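Side-chain contacts in glucuronoarabinoxylan endo-1,4-beta-xylanase (Clostridium papyrosolvens, PDB 4FMV), which cleaves internal beta-1,4 linkages of xylan, this chain holding the (beta/alpha)8-barrel catalytic part of a longer family 30 glycoside hydrolase: residues A[96-101]-A[150-155]; A[109-114]-A[155-160]. All coordinates share one frame; numbering follows the deposited sequence.

Both contacts lie on one flank of the chain, their centres about 27 and 26 Å from the centre of the chain, in the part that runs from the region after strand 82-86 into helix 155-164. Contact 1 joins the outer strands of a small three-stranded sheet, and contact 2 joins the turn after its middle strand to helix 155-164. Their centres are only about 10 Å apart, and segments 150-155 and 155-160 meet at Pro155. Trp153 CH2 packs 3.5 Å from Leu109 CD2, linking the two. In (beta/alpha)8 hydrolases the active site lies at the C-terminal ends of the barrel strands; both contacts are in the peripheral sheet and the helices beside it.

Contact 1. Residues A[96-101]-A[150-155]; sequences ENFSKS and WTWWTP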
loop_
_atom_site.group_PDB
_atom_site.type_symbol
_atom_site.label_atom_id
_atom_site.label_comp_id
_atom_site.label_asym_id
_atom_site.label_seq_id
_atom_site.Cartn_x
_atom_site.Cartn_y
_atom_site.Cartn_z
ATOM N N GLU A 96 -11.389 -23.463 14.350
ATOM C CA GLU A 96 -12.185 -23.920 15.472
ATOM C C GLU A 96 -12.740 -22.719 16.186
ATOM O O GLU A 96 -12.163 -21.632 16.114
ATOM C CB GLU A 96 -11.335 -24.741 16.449
ATOM C CG GLU A 96 -10.205 -23.931 17.056
ATOM C CD GLU A 96 -9.322 -24.749 17.962
ATOM O OE1 GLU A 96 -8.392 -24.165 18.547
ATOM O OE2 GLU A 96 -9.552 -25.976 18.084
ATOM N N ASN A 97 -13.860 -22.917 16.880
ATOM C CA ASN A 97 -14.383 -21.909 17.781
ATOM C C ASN A 97 -13.563 -21.875 19.037
ATOM O O ASN A 97 -12.966 -22.875 19.412
ATOM C CB ASN A 97 -15.828 -22.208 18.167
ATOM C CG ASN A 97 -16.791 -21.901 17.057
ATOM O OD1 ASN A 97 -17.019 -20.734 16.722
ATOM N ND2 ASN A 97 -17.362 -22.942 16.466
ATOM N N PHE A 98 -13.534 -20.725 19.693
ATOM C CA PHE A 98 -12.976 -20.638 21.027
ATOM C C PHE A 98 -13.734 -19.531 21.731
ATOM O O PHE A 98 -14.414 -18.717 21.093
ATOM C CB PHE A 98 -11.466 -20.359 21.009
ATOM C CG PHE A 98 -11.096 -18.946 20.597
ATOM C CD1 PHE A 98 -11.149 -18.556 19.269
ATOM C CD2 PHE A 98 -10.684 -18.020 21.544
ATOM C CE1 PHE A 98 -10.808 -17.254 18.884
ATOM C CE2 PHE A 98 -10.334 -16.716 21.177
ATOM C CZ PHE A 98 -10.401 -16.334 19.840
ATOM N N SER A 99 -13.622 -19.504 23.047
ATOM C CA SER A 99 -14.359 -18.536 23.838
ATOM C C SER A 99 -13.465 -17.306 24.025
ATOM O O SER A 99 -12.429 -17.383 24.686
ATOM C CB SER A 99 -14.737 -19.168 25.185
ATOM O OG SER A 99 -15.741 -18.428 25.843
ATOM N N LYS A 100 -13.853 -16.182 23.419
ATOM C CA LYS A 100 -13.060 -14.959 23.519
ATOM C C LYS A 100 -13.842 -14.005 24.409
ATOM O O LYS A 100 -14.860 -13.446 24.002
ATOM C CB LYS A 100 -12.865 -14.349 22.120
ATOM C CG LYS A 100 -12.058 -13.047 22.080
ATOM C CD LYS A 100 -11.763 -12.641 20.648
ATOM C CE LYS A 100 -10.684 -11.575 20.585
ATOM N NZ LYS A 100 -10.968 -10.362 21.408
ATOM N N SER A 101 -13.345 -13.857 25.633
ATOM C CA SER A 101 -14.011 -13.125 26.703
ATOM C C SER A 101 -15.519 -13.335 26.737
ATOM O O SER A 101 -16.276 -12.363 26.802
ATOM C CB SER A 101 -13.669 -11.645 26.609
ATOM O OG SER A 101 -12.258 -11.519 26.526
ATOM N N TRP A 150 -14.093 -12.748 11.044
ATOM C CA TRP A 150 -13.089 -13.588 10.366
ATOM C C TRP A 150 -12.276 -14.350 11.413
ATOM O O TRP A 150 -12.862 -14.766 12.405
ATOM C CB TRP A 150 -12.289 -12.905 9.248
ATOM C CG TRP A 150 -11.670 -11.571 9.540
ATOM C CD1 TRP A 150 -10.479 -11.331 10.173
ATOM C CD2 TRP A 150 -12.177 -10.288 9.132
ATOM N NE1 TRP A 150 -10.233 -9.979 10.219
ATOM C CE2 TRP A 150 -11.258 -9.315 9.589
ATOM C CE3 TRP A 150 -13.330 -9.868 8.448
ATOM C CZ2 TRP A 150 -11.448 -7.949 9.368
ATOM C CZ3 TRP A 150 -13.528 -8.517 8.235
ATOM C CH2 TRP A 150 -12.591 -7.567 8.690
ATOM N N THR A 151 -11.062 -14.780 11.069
ATOM C CA THR A 151 -10.185 -15.538 11.978
ATOM C C THR A 151 -9.245 -14.689 12.883
ATOM O O THR A 151 -8.422 -13.915 12.381
ATOM C CB THR A 151 -9.384 -16.551 11.115
ATOM O OG1 THR A 151 -10.322 -17.396 10.424
ATOM C CG2 THR A 151 -8.451 -17.413 11.950
ATOM N N TRP A 152 -9.377 -14.834 14.206
ATOM C CA TRP A 152 -8.518 -14.149 15.205
ATOM C C TRP A 152 -7.150 -14.815 15.401
ATOM O O TRP A 152 -7.054 -16.047 15.426
ATOM C CB TRP A 152 -9.172 -14.187 16.596
ATOM C CG TRP A 152 -10.396 -13.350 16.808
ATOM C CD1 TRP A 152 -11.708 -13.783 16.800
ATOM C CD2 TRP A 152 -10.441 -11.953 17.112
ATOM N NE1 TRP A 152 -12.556 -12.732 17.058
ATOM C CE2 TRP A 152 -11.805 -11.598 17.258
ATOM C CE3 TRP A 152 -9.457 -10.960 17.284
ATOM C CZ2 TRP A 152 -12.214 -10.295 17.552
ATOM C CZ3 TRP A 152 -9.870 -9.661 17.572
ATOM C CH2 TRP A 152 -11.235 -9.341 17.708
ATOM N N TRP A 153 -6.104 -14.007 15.597
ATOM C CA TRP A 153 -4.824 -14.485 16.098
ATOM C C TRP A 153 -4.353 -13.516 17.160
ATOM O O TRP A 153 -4.299 -12.324 16.908
ATOM C CB TRP A 153 -3.732 -14.461 15.014
ATOM C CG TRP A 153 -4.009 -15.204 13.748
ATOM C CD1 TRP A 153 -5.063 -15.034 12.906
ATOM C CD2 TRP A 153 -3.176 -16.201 13.155
ATOM N NE1 TRP A 153 -4.949 -15.881 11.825
ATOM C CE2 TRP A 153 -3.796 -16.601 11.952
ATOM C CE3 TRP A 153 -1.960 -16.799 13.529
ATOM C CZ2 TRP A 153 -3.244 -17.581 11.114
ATOM C CZ3 TRP A 153 -1.419 -17.778 12.698
ATOM C CH2 TRP A 153 -2.061 -18.151 11.505
ATOM N N THR A 154 -4.008 -14.014 18.340
ATOM C CA THR A 154 -3.365 -13.176 19.334
ATOM C C THR A 154 -1.970 -12.838 18.830
ATOM O O THR A 154 -1.450 -13.494 17.910
ATOM C CB THR A 154 -3.228 -13.925 20.662
ATOM O OG1 THR A 154 -2.367 -15.061 20.477
ATOM C CG2 THR A 154 -4.607 -14.391 21.162
ATOM N N PRO A 155 -1.351 -11.797 19.410
ATOM C CA PRO A 155 0.051 -11.546 19.070
ATOM C C PRO A 155 0.908 -12.787 19.272
ATOM O O PRO A 155 1.838 -13.013 18.497
ATOM C CB PRO A 155 0.448 -10.454 20.062
ATOM C CG PRO A 155 -0.846 -9.677 20.236
ATOM C CD PRO A 155 -1.921 -10.732 20.248
#
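Lys100 lies over the indole of Trp152 in a cation-pi contact that spans a small three-stranded sheet appended to the (beta/alpha)8 barrel. Strands 95-100 and 151-152 are the outer members of this sheet, and strand 103-109 runs between them, bonded through its backbone to Phe98 at Ala106 and to Trp152 at Gln107. The two segments therefore share no hydrogen bond, and the CA atoms of Lys100 and Trp152 stay 9.5 Å apart; side chains bridge the gap. The lysine chain is stretched out through its first three torsions, which carries its methylenes across to the indole, and it bends only at the last one (chi4 -55°). Lys100 CD lies above Trp152 CE2, 3.5 Å away, on the side of NE1. Lys100 CE comes down almost on the centre of the six-membered ring and is likewise 3.5 Å from Trp152 CD2, a CH-pi contact on the same face as the ammonium. The aliphatic chain and the charge thus use one aromatic surface together. Phe98, two residues earlier, meets the indole near its attachment to the backbone: the rim of the phenyl ring faces Trp152 CB, which lies near the phenyl plane, 4.1 Å from Phe98 CZ. The phenyl and indole planes are nearly perpendicular (89°), with Phe98 CE1 4.1 Å from Trp152 CD1. None of the three residues is fully buried, so this is a surface cluster. Beyond the bend, Lys100 NZ sits 17° off the normal of the six-membered ring, its nearest indole atom being Trp152 CH2 at 3.8 Å.

Contact 2. Residues A[109-114]-A[155-160]; sequences LRYDKY and PQEMLN
Glu157 reaches out from helix 155-164 between Tyr111 of the 3-10 turn and Tyr114 at the start of helix 114-130. Its carboxylate receives a very short hydrogen bond, 2.5 Å from Tyr111 OH to Glu157 OE2. The oxygen lies at the edge of the Tyr111 ring, near its plane, while the carboxylate itself is turned 82° from that ring. With CG beside the backbone N (chi1 -86°) and the chain extended beyond it, Glu157 also lays its methylenes against the second tyrosine: Tyr114 OH is 3.4 Å from Glu157 CG. Glu157 and Tyr114 are buried, and this is the close-packed half. The looser side is water-mediated, with Tyr111 exposed and Asn160 partly so. Tyr114 CE2 approaches Asn160 CB only to 4.2 Å, and a water completes the link, 2.7 Å from Tyr114 OH and accepting from Asn160 ND2 at 3.1 Å. The same water sits over the centre of one face of the Tyr111 ring. The Asn160 amide is held within the helix, OD1 accepting from Gln156 NE2 at 2.9 Å with the donor above the carbonyl plane. The second carboxylate oxygen, Glu157 OE1, takes the backbone N of Thr154, whose own hydroxyl caps the helix start by meeting Glu157 N; the glutamate that holds Tyr111 is also half of a capping box, the classic N-terminal motif of an alpha-helix.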
loop_
_atom_site.group_PDB
_atom_site.type_symbol
_atom_site.label_atom_id
_atom_site.label_comp_id
_atom_site.label_asym_id
_atom_site.label_seq_id
_atom_site.Cartn_x
_atom_site.Cartn_y
_atom_site.Cartn_z
ATOM N N LEU A 109 -7.532 -20.276 13.847
ATOM C CA LEU A 109 -6.864 -21.425 13.225
ATOM C C LEU A 109 -6.506 -22.437 14.294
ATOM O O LEU A 109 -5.843 -22.081 15.284
ATOM C CB LEU A 109 -5.560 -20.967 12.564
ATOM C CG LEU A 109 -4.712 -21.992 11.827
ATOM C CD1 LEU A 109 -5.549 -22.639 10.689
ATOM C CD2 LEU A 109 -3.462 -21.317 11.275
ATOM N N ARG A 110 -6.930 -23.689 14.104
ATOM C CA ARG A 110 -6.528 -24.760 15.002
ATOM C C ARG A 110 -4.999 -24.816 15.122
ATOM O O ARG A 110 -4.292 -24.715 14.119
ATOM C CB ARG A 110 -7.067 -26.094 14.492
ATOM C CG ARG A 110 -8.548 -26.288 14.759
ATOM C CD ARG A 110 -9.080 -27.477 13.998
ATOM N NE ARG A 110 -8.269 -28.656 14.249
ATOM C CZ ARG A 110 -8.666 -29.897 13.991
ATOM N NH1 ARG A 110 -9.870 -30.115 13.462
ATOM N NH2 ARG A 110 -7.861 -30.919 14.253
ATOM N N TYR A 111 -4.483 -24.964 16.334
ATOM C CA TYR A 111 -3.025 -25.090 16.511
ATOM C C TYR A 111 -2.466 -26.311 15.759
ATOM O O TYR A 111 -1.356 -26.275 15.207
ATOM C CB TYR A 111 -2.624 -25.153 18.001
ATOM C CG TYR A 111 -2.824 -23.856 18.786
ATOM C CD1 TYR A 111 -3.543 -22.778 18.256
ATOM C CD2 TYR A 111 -2.280 -23.708 20.072
ATOM C CE1 TYR A 111 -3.715 -21.575 19.003
ATOM C CE2 TYR A 111 -2.453 -22.519 20.826
ATOM C CZ TYR A 111 -3.164 -21.459 20.280
ATOM O OH TYR A 111 -3.333 -20.301 21.013
ATOM N N ASP A 112 -3.244 -27.384 15.704
ATOM C CA ASP A 112 -2.787 -28.578 14.993
ATOM C C ASP A 112 -2.840 -28.425 13.472
ATOM O O ASP A 112 -2.454 -29.345 12.747
ATOM C CB ASP A 112 -3.510 -29.852 15.473
ATOM C CG ASP A 112 -5.012 -29.831 15.218
ATOM O OD1 ASP A 112 -5.526 -28.871 14.579
ATOM O OD2 ASP A 112 -5.680 -30.802 15.642
ATOM N N LYS A 113 -3.395 -27.299 13.007
ATOM C CA LYS A 113 -3.465 -26.943 11.583
ATOM C C LYS A 113 -2.418 -25.949 11.087
ATOM O O LYS A 113 -2.494 -25.496 9.948
ATOM C CB LYS A 113 -4.875 -26.460 11.175
ATOM C CG LYS A 113 -5.985 -27.502 11.339
ATOM C CD LYS A 113 -5.789 -28.732 10.454
ATOM C CE LYS A 113 -6.877 -29.790 10.695
ATOM N NZ LYS A 113 -6.872 -30.821 9.602
ATOM N N TYR A 114 -1.493 -25.529 11.940
ATOM C CA TYR A 114 -0.570 -24.486 11.502
ATOM C C TYR A 114 0.270 -24.992 10.321
ATOM O O TYR A 114 0.588 -24.230 9.392
ATOM C CB TYR A 114 0.357 -24.018 12.641
ATOM C CG TYR A 114 -0.218 -22.979 13.586
ATOM C CD1 TYR A 114 -1.582 -22.919 13.860
ATOM C CD2 TYR A 114 0.628 -22.068 14.236
ATOM C CE1 TYR A 114 -2.094 -21.971 14.754
ATOM C CE2 TYR A 114 0.134 -21.121 15.108
ATOM C CZ TYR A 114 -1.221 -21.076 15.375
ATOM O OH TYR A 114 -1.690 -20.129 16.260
ATOM N N PRO A 155 -1.351 -11.797 19.410
ATOM C CA PRO A 155 0.051 -11.546 19.070
ATOM C C PRO A 155 0.908 -12.787 19.272
ATOM O O PRO A 155 1.838 -13.013 18.497
ATOM C CB PRO A 155 0.448 -10.454 20.062
ATOM C CG PRO A 155 -0.846 -9.677 20.236
ATOM C CD PRO A 155 -1.921 -10.732 20.248
ATOM N N GLN A 156 0.606 -13.582 20.293
ATOM C CA GLN A 156 1.420 -14.774 20.569
ATOM C C GLN A 156 1.180 -15.845 19.505
ATOM O O GLN A 156 2.111 -16.507 19.063
ATOM C CB GLN A 156 1.152 -15.339 21.986
ATOM C CG GLN A 156 1.963 -16.596 22.310
ATOM C CD GLN A 156 3.443 -16.315 22.446
ATOM O OE1 GLN A 156 3.844 -15.342 23.096
ATOM N NE2 GLN A 156 4.267 -17.152 21.829
ATOM N N GLU A 157 -0.069 -16.016 19.091
ATOM C CA GLU A 157 -0.369 -16.981 18.033
ATOM C C GLU A 157 0.375 -16.649 16.743
ATOM O O GLU A 157 0.973 -17.529 16.126
ATOM C CB GLU A 157 -1.877 -17.053 17.792
ATOM C CG GLU A 157 -2.528 -18.039 18.754
ATOM C CD GLU A 157 -3.985 -17.758 19.012
ATOM O OE1 GLU A 157 -4.520 -16.783 18.428
ATOM O OE2 GLU A 157 -4.585 -18.495 19.825
ATOM N N MET A 158 0.301 -15.385 16.334
ATOM C CA MET A 158 1.034 -14.886 15.169
ATOM C C MET A 158 2.539 -15.135 15.319
ATOM O O MET A 158 3.192 -15.576 14.367
ATOM C CB MET A 158 0.771 -13.395 14.979
ATOM C CG MET A 158 1.603 -12.738 13.860
ATOM S SD MET A 158 1.180 -13.286 12.197
ATOM C CE MET A 158 -0.588 -12.999 12.161
ATOM N N LEU A 159 3.084 -14.857 16.507
ATOM C CA LEU A 159 4.497 -15.146 16.795
ATOM C C LEU A 159 4.819 -16.629 16.585
ATOM O O LEU A 159 5.805 -16.969 15.925
ATOM C CB LEU A 159 4.898 -14.716 18.227
ATOM C CG LEU A 159 6.334 -15.069 18.666
ATOM C CD1 LEU A 159 7.380 -14.487 17.724
ATOM C CD2 LEU A 159 6.629 -14.666 20.112
ATOM N N ASN A 160 3.982 -17.510 17.132
ATOM C CA ASN A 160 4.240 -18.948 17.031
ATOM C C ASN A 160 4.348 -19.400 15.560
ATOM O O ASN A 160 5.250 -20.156 15.188
ATOM C CB ASN A 160 3.143 -19.742 17.734
ATOM C CG ASN A 160 3.172 -19.579 19.234
ATOM O OD1 ASN A 160 4.191 -19.187 19.807
ATOM N ND2 ASN A 160 2.053 -19.897 19.887
HETATM O O HOH W 1 -0.341 -21.114 18.405
#